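Local coordinates for protein polyporopepsin (Irpex lacteus, PDB 1WKR) that cleaves proteins with broad specificity as an aspartic endopeptidase of the pepsin-like A1 family and clots milk, at residues G283-S287 / S288-I292; A330-S333 / F334-A337; F265-A269 / N270-W274. All coordinates share one frame; numbering follows the deposited sequence.

How the contacts relate
Contact 3 is the buried member of the three, contact 1 is partly buried and contact 2 sits at the surface. Contacts 3 and 1 are joined by backbone: Y290 O meets W274 N at 2.8 Å and I292 N meets Q272 O at 2.9 Å, so 270-274 runs beside 288-292. Contact 2 packs against contact 3 instead, with R315 bonded to T335, A337 and N270, while its nearest atoms stay about 11 Å from contact 1. The chemistry follows the setting. Contact 1 rests on hydroxyls, contact 2 on threonine-backbone bonds with water and sulfate outside, and contact 3 on a buried amide beside apolar packing.

Contact 1 (G283-S287 / S288-I292); sequences GGSAS and SVYLI
In the loop that enters strand 289-295 of the C-terminal lobe, Y290 reaches back along the chain to meet G284 and S285. The phenol oxygen does the holding: S285 N donates to Y290 OH over 2.9 Å with an N-H...O angle of 176°, almost dead straight, and this N-H arrives at the ring's edge, close to its plane. G284 comes in obliquely to the same ring, its CA 3.6 Å from Y290 CE2, and because there is no side chain on G284 the backbone can come this close; a CB on G284 would run into Y290 CE2.

The second clasp is a pair of serines. S285 OG and S288 OG are hydrogen-bonded at 2.6 Å, a short link in which either may be the donor. The torsions explain the meeting: S288 OG stands beside its own backbone N (chi1 -54°), while S285 OG sits between its N and carbonyl carbon (chi1 53°). S288 OG also lies 3.1 Å from A286 O.

R244 on strand 243-245 bonds to S285 OG, and N279 ND2 reaches both S285 O and S288 O, which ties the two ends of the bend to the same amide. The result is a loop-to-strand junction closed by hydroxyl groups, at the edge of the C-terminal lobe in the bilobal pepsin-like fold.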
loop_
_atom_site.group_PDB
_atom_site.type_symbol
_atom_site.label_atom_id
_atom_site.label_comp_id
_atom_site.label_asym_id
_atom_site.label_seq_id
_atom_site.Cartn_x
_atom_site.Cartn_y
_atom_site.Cartn_z
ATOM N N GLY A 283 14.510 -15.221 3.012
ATOM C CA GLY A 283 15.949 -15.667 3.132
ATOM C C GLY A 283 16.332 -16.018 4.561
ATOM O O GLY A 283 17.418 -16.190 4.834
ATOM N N GLY A 284 15.304 -16.054 5.423
ATOM C CA GLY A 284 15.576 -16.276 6.870
ATOM C C GLY A 284 15.533 -17.851 7.213
ATOM O O GLY A 284 15.168 -18.596 6.340
ATOM N N SER A 285 15.862 -17.999 8.415
ATOM C CA SER A 285 15.817 -19.464 8.884
ATOM C C SER A 285 14.668 -19.706 9.773
ATOM O O SER A 285 14.017 -18.697 10.296
ATOM C CB SER A 285 16.932 -19.700 9.620
ATOM O OG SER A 285 17.334 -18.741 10.895
ATOM N N ALA A 286 14.246 -20.924 9.922
ATOM C CA ALA A 286 13.124 -21.278 10.709
ATOM C C ALA A 286 13.399 -20.988 12.147
ATOM O O ALA A 286 14.518 -20.944 12.621
ATOM C CB ALA A 286 12.815 -22.823 10.561
ATOM N N SER A 287 12.307 -20.799 12.937
ATOM C CA SER A 287 12.333 -20.621 14.413
ATOM C C SER A 287 13.202 -19.369 14.693
ATOM O O SER A 287 14.098 -19.440 15.616
ATOM C CB SER A 287 12.894 -21.812 15.149
ATOM O OG SER A 287 12.029 -22.936 14.894
ATOM N N SER A 288 13.093 -18.398 13.920
ATOM C CA SER A 288 13.836 -17.102 14.031
ATOM C C SER A 288 12.855 -15.937 13.890
ATOM O O SER A 288 11.846 -16.076 13.223
ATOM C CB SER A 288 14.811 -16.948 12.867
ATOM O OG SER A 288 15.689 -18.133 12.806
ATOM N N VAL A 289 13.161 -14.852 14.605
ATOM C CA VAL A 289 12.257 -13.667 14.616
ATOM C C VAL A 289 12.887 -12.503 13.816
ATOM O O VAL A 289 13.924 -11.973 14.224
ATOM C CB VAL A 289 12.036 -13.213 16.051
ATOM C CG1 VAL A 289 11.148 -11.955 16.054
ATOM C CG2 VAL A 289 11.308 -14.330 16.812
ATOM N N TYR A 290 12.217 -12.106 12.734
ATOM C CA TYR A 290 12.663 -10.972 11.920
ATOM C C TYR A 290 11.578 -9.908 11.971
ATOM O O TYR A 290 10.365 -10.204 11.984
ATOM C CB TYR A 290 12.905 -11.386 10.427
ATOM C CG TYR A 290 13.894 -12.515 10.346
ATOM C CD1 TYR A 290 15.221 -12.322 10.503
ATOM C CD2 TYR A 290 13.440 -13.807 10.091
ATOM C CE1 TYR A 290 16.193 -13.403 10.442
ATOM C CE2 TYR A 290 14.377 -14.880 9.969
ATOM C CZ TYR A 290 15.640 -14.579 10.146
ATOM O OH TYR A 290 16.555 -15.732 10.060
ATOM N N LEU A 291 11.958 -8.655 12.007
ATOM C CA LEU A 291 11.047 -7.532 12.190
ATOM C C LEU A 291 10.674 -6.882 10.906
ATOM O O LEU A 291 11.488 -6.774 9.959
ATOM C CB LEU A 291 11.601 -6.521 13.156
ATOM C CG LEU A 291 12.099 -7.056 14.507
ATOM C CD1 LEU A 291 12.549 -5.937 15.407
ATOM C CD2 LEU A 291 11.006 -7.915 15.156
ATOM N N ILE A 292 9.434 -6.364 10.846
ATOM C CA ILE A 292 8.941 -5.679 9.639
ATOM C C ILE A 292 8.965 -4.171 9.755
ATOM O O ILE A 292 8.531 -3.502 8.829
ATOM C CB ILE A 292 7.577 -6.249 9.144
ATOM C CG1 ILE A 292 6.465 -6.240 10.226
ATOM C CG2 ILE A 292 7.794 -7.666 8.631
ATOM C CD1 ILE A 292 6.090 -4.858 10.699
#

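Contact 2 (A330-S333 / F334-A337); sequences ATTS and FTTA. With SO4 (sulfate ion), chain I.
The F334 ring overlaps the side chain of S333, whose OG approaches obliquely to 3.4 Å from F334 CD2. S333 lies in the first, and F334 in both, of two overlapping type I beta turns, T332-T335 and F334-A337, which carry the chain away from the end of strand 326-331. On its other contacts the ring touches E148 and P149; cutting F334 back to an alanine would probably open a gap there and leave S333 OG without its aromatic neighbour.

T332 and T335 grip each other twice. T335 N donates to T332 O at 3.1 Å, closing the first turn from above the carbonyl plane, and T332 N returns a bond of 2.9 Å to T335 OG1 (angle 168°). That hydroxyl, beside its own backbone N at chi1 -60°, also bonds to R315 O, so it fastens the turn to the residue just before strand 316-321. T332 OG1 accepts F334 N at 2.9 Å, an ST turn nested inside the first beta turn.

Outside, one water links T332 O, T336 N and a sulfate probably left from crystallisation, and a second joins S333 O to T336 OG1. The T336 hydroxyl itself donates to sulfate O3 over 3.0 Å.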
loop_
_atom_site.group_PDB
_atom_site.type_symbol
_atom_site.label_atom_id
_atom_site.label_comp_id
_atom_site.label_asym_id
_atom_site.label_seq_id
_atom_site.Cartn_x
_atom_site.Cartn_y
_atom_site.Cartn_z
ATOM N N ALA A 330 -9.211 1.769 11.325
ATOM C CA ALA A 330 -9.956 1.026 12.369
ATOM C C ALA A 330 -9.207 -0.233 12.674
ATOM O O ALA A 330 -8.451 -0.808 11.836
ATOM C CB ALA A 330 -11.377 0.688 11.920
ATOM N N THR A 331 -9.358 -0.736 13.911
ATOM C CA THR A 331 -8.974 -2.085 14.273
ATOM C C THR A 331 -9.769 -3.105 13.479
ATOM O O THR A 331 -10.770 -2.788 12.854
ATOM C CB THR A 331 -9.145 -2.321 15.780
ATOM O OG1 THR A 331 -10.519 -2.008 16.152
ATOM C CG2 THR A 331 -8.230 -1.417 16.655
ATOM N N THR A 332 -9.302 -4.342 13.544
ATOM C CA THR A 332 -9.993 -5.488 12.915
ATOM C C THR A 332 -9.939 -6.658 13.902
ATOM O O THR A 332 -9.220 -6.631 14.918
ATOM C CB THR A 332 -9.348 -5.880 11.582
ATOM O OG1 THR A 332 -8.173 -6.676 11.884
ATOM C CG2 THR A 332 -8.898 -4.673 10.765
ATOM N N SER A 333 -10.632 -7.713 13.523
ATOM C CA SER A 333 -10.560 -8.945 14.328
ATOM C C SER A 333 -9.167 -9.535 14.304
ATOM O O SER A 333 -8.909 -10.432 15.147
ATOM C CB SER A 333 -11.555 -9.947 13.799
ATOM O OG SER A 333 -11.157 -10.430 12.493
ATOM N N PHE A 334 -8.261 -9.121 13.445
ATOM C CA PHE A 334 -6.884 -9.653 13.380
ATOM C C PHE A 334 -5.890 -8.675 14.004
ATOM O O PHE A 334 -4.695 -9.040 14.029
ATOM C CB PHE A 334 -6.510 -9.935 11.909
ATOM C CG PHE A 334 -7.349 -10.990 11.300
ATOM C CD1 PHE A 334 -7.002 -12.313 11.487
ATOM C CD2 PHE A 334 -8.453 -10.706 10.504
ATOM C CE1 PHE A 334 -7.834 -13.379 10.896
ATOM C CE2 PHE A 334 -9.236 -11.714 9.945
ATOM C CZ PHE A 334 -8.950 -13.000 10.178
ATOM N N THR A 335 -6.268 -7.506 14.509
ATOM C CA THR A 335 -5.266 -6.625 15.064
ATOM C C THR A 335 -4.436 -7.338 16.125
ATOM O O THR A 335 -3.204 -7.190 16.175
ATOM C CB THR A 335 -5.945 -5.399 15.671
ATOM O OG1 THR A 335 -6.685 -4.721 14.627
ATOM C CG2 THR A 335 -4.932 -4.410 16.259
ATOM N N THR A 336 -5.067 -8.119 16.966
ATOM C CA THR A 336 -4.377 -8.831 18.052
ATOM C C THR A 336 -4.031 -10.282 17.670
ATOM O O THR A 336 -3.698 -11.055 18.617
ATOM C CB THR A 336 -5.212 -8.792 19.370
ATOM O OG1 THR A 336 -6.415 -9.433 19.112
ATOM C CG2 THR A 336 -5.470 -7.351 19.819
ATOM N N ALA A 337 -3.984 -10.651 16.426
ATOM C CA ALA A 337 -3.591 -11.996 16.058
ATOM C C ALA A 337 -2.189 -12.309 16.499
ATOM O O ALA A 337 -1.315 -11.453 16.679
ATOM C CB ALA A 337 -3.693 -12.179 14.552
HETATM S S SO4 I . -9.600 -9.196 20.690
HETATM O O1 SO4 I . -10.785 -8.120 21.100
HETATM O O2 SO4 I . -9.478 -9.172 19.022
HETATM O O3 SO4 I . -8.225 -8.756 21.375
HETATM O O4 SO4 I . -9.931 -10.654 20.926
HETATM O O HOH W 1 -8.084 -7.605 17.284
HETATM O O HOH W 2 -7.238 -11.264 17.008
#

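Contact 3 (F265-A269 / N270-W274); sequences FELTA and NAQIW
L267 and A271 make the apolar part of this contact, where the end of strand 263-267 folds into the 3-10 turn 270-272. L267 CD1 presses on A271 CB at 3.5 Å; the leucine gets there with CG anti to its backbone N (chi1 -169°). Its other branch, CD2, lies across the Q272 chain, 4.0 Å from Q272 CG.

Q272 completes the tight part with L267 and A271. Its NE2 donates to L267 O at 3.2 Å, a bent bond (138°) that comes from above the carbonyl plane and is tilted from the amide plane too. A longer, weak bond runs from NE2 to T268 O. Beyond the turn Q272 NE2 also reaches Q254 O, while Q272 OE1 is bonded to Y228 OH, so both ends of this buried amide are engaged. In the backbone, Q272 N donates to A269 O over 3.0 Å.

T268 and A269 lie on the side nearer solvent, partly exposed. There the T268 hydroxyl accepts A271 N at 3.3 Å, and A269 CB is directed away from the turn although it still touches N270 N. N270, by contrast, turns to the C-terminus and to R315, bonding N340 O and Y250 OH through ND2 and R315 NH2 through OD1.

With polar partners on both its oxygen and its nitrogen, the Q272 amide is probably fixed in one flip state, and the carbonyl of buried L267 has a side-chain donor.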
loop_
_atom_site.group_PDB
_atom_site.type_symbol
_atom_site.label_atom_id
_atom_site.label_comp_id
_atom_site.label_asym_id
_atom_site.label_seq_id
_atom_site.Cartn_x
_atom_site.Cartn_y
_atom_site.Cartn_z
ATOM N N PHE A 265 -3.528 3.556 18.035
ATOM C CA PHE A 265 -3.550 2.274 17.297
ATOM C C PHE A 265 -2.381 1.455 17.746
ATOM O O PHE A 265 -1.202 1.938 17.667
ATOM C CB PHE A 265 -3.530 2.549 15.808
ATOM C CG PHE A 265 -4.804 3.247 15.332
ATOM C CD1 PHE A 265 -5.917 2.503 15.038
ATOM C CD2 PHE A 265 -4.869 4.643 15.343
ATOM C CE1 PHE A 265 -7.111 3.138 14.641
ATOM C CE2 PHE A 265 -6.063 5.246 14.977
ATOM C CZ PHE A 265 -7.178 4.505 14.619
ATOM N N GLU A 266 -2.594 0.237 18.200
ATOM C CA GLU A 266 -1.562 -0.583 18.816
ATOM C C GLU A 266 -1.085 -1.661 17.868
ATOM O O GLU A 266 -1.850 -2.612 17.539
ATOM C CB GLU A 266 -2.123 -1.181 20.080
ATOM C CG GLU A 266 -1.059 -2.032 20.823
ATOM C CD GLU A 266 -1.488 -2.596 22.111
ATOM O OE1 GLU A 266 -2.618 -2.242 22.671
ATOM O OE2 GLU A 266 -0.735 -3.376 22.727
ATOM N N LEU A 267 0.131 -1.520 17.372
ATOM C CA LEU A 267 0.795 -2.546 16.539
ATOM C C LEU A 267 1.556 -3.476 17.506
ATOM O O LEU A 267 2.608 -3.130 18.090
ATOM C CB LEU A 267 1.729 -1.867 15.540
ATOM C CG LEU A 267 2.269 -2.784 14.445
ATOM C CD1 LEU A 267 1.188 -3.134 13.409
ATOM C CD2 LEU A 267 3.463 -2.136 13.747
ATOM N N THR A 268 0.984 -4.654 17.715
ATOM C CA THR A 268 1.501 -5.533 18.794
ATOM C C THR A 268 2.830 -6.138 18.422
ATOM O O THR A 268 3.298 -6.055 17.276
ATOM C CB THR A 268 0.490 -6.673 19.058
ATOM O OG1 THR A 268 0.389 -7.442 17.827
ATOM C CG2 THR A 268 -0.897 -6.166 19.461
ATOM N N ALA A 269 3.452 -6.782 19.425
ATOM C CA ALA A 269 4.698 -7.505 19.175
ATOM C C ALA A 269 4.556 -8.467 18.022
ATOM O O ALA A 269 5.420 -8.472 17.093
ATOM C CB ALA A 269 5.121 -8.261 20.439
ATOM N N ASN A 270 3.499 -9.264 17.968
ATOM C CA ASN A 270 3.398 -10.234 16.899
ATOM C C ASN A 270 3.242 -9.534 15.518
ATOM O O ASN A 270 3.734 -10.024 14.487
ATOM C CB ASN A 270 2.219 -11.189 17.110
ATOM C CG ASN A 270 2.249 -12.338 16.130
ATOM O OD1 ASN A 270 1.485 -12.399 15.175
ATOM N ND2 ASN A 270 3.122 -13.329 16.427
ATOM N N ALA A 271 2.521 -8.399 15.525
ATOM C CA ALA A 271 2.342 -7.631 14.276
ATOM C C ALA A 271 3.647 -7.052 13.786
ATOM O O ALA A 271 3.738 -6.654 12.600
ATOM C CB ALA A 271 1.366 -6.485 14.531
ATOM N N GLN A 272 4.666 -6.925 14.638
ATOM C CA GLN A 272 5.967 -6.349 14.252
ATOM C C GLN A 272 6.900 -7.338 13.632
ATOM O O GLN A 272 8.000 -6.948 13.243
ATOM C CB GLN A 272 6.635 -5.721 15.483
ATOM C CG GLN A 272 5.969 -4.395 15.911
ATOM C CD GLN A 272 6.498 -3.935 17.247
ATOM O OE1 GLN A 272 7.688 -3.631 17.393
ATOM N NE2 GLN A 272 5.660 -3.923 18.241
ATOM N N ILE A 273 6.497 -8.611 13.512
ATOM C CA ILE A 273 7.410 -9.656 12.991
ATOM C C ILE A 273 6.877 -10.224 11.698
ATOM O O ILE A 273 5.671 -10.249 11.429
ATOM C CB ILE A 273 7.730 -10.765 14.047
ATOM C CG1 ILE A 273 6.616 -11.818 14.131
ATOM C CG2 ILE A 273 8.071 -10.103 15.372
ATOM C CD1 ILE A 273 6.952 -12.959 15.073
ATOM N N TRP A 274 7.819 -10.715 10.841
ATOM C CA TRP A 274 7.483 -11.422 9.624
ATOM C C TRP A 274 6.849 -12.776 9.973
ATOM O O TRP A 274 7.292 -13.377 11.000
ATOM C CB TRP A 274 8.759 -11.601 8.789
ATOM C CG TRP A 274 8.580 -12.267 7.478
ATOM C CD1 TRP A 274 8.632 -13.572 7.198
ATOM C CD2 TRP A 274 8.241 -11.606 6.230
ATOM N NE1 TRP A 274 8.339 -13.825 5.858
ATOM C CE2 TRP A 274 8.093 -12.627 5.279
ATOM C CE3 TRP A 274 7.993 -10.292 5.854
ATOM C CZ2 TRP A 274 7.715 -12.368 3.893
ATOM C CZ3 TRP A 274 7.709 -9.992 4.519
ATOM C CH2 TRP A 274 7.506 -11.020 3.580
#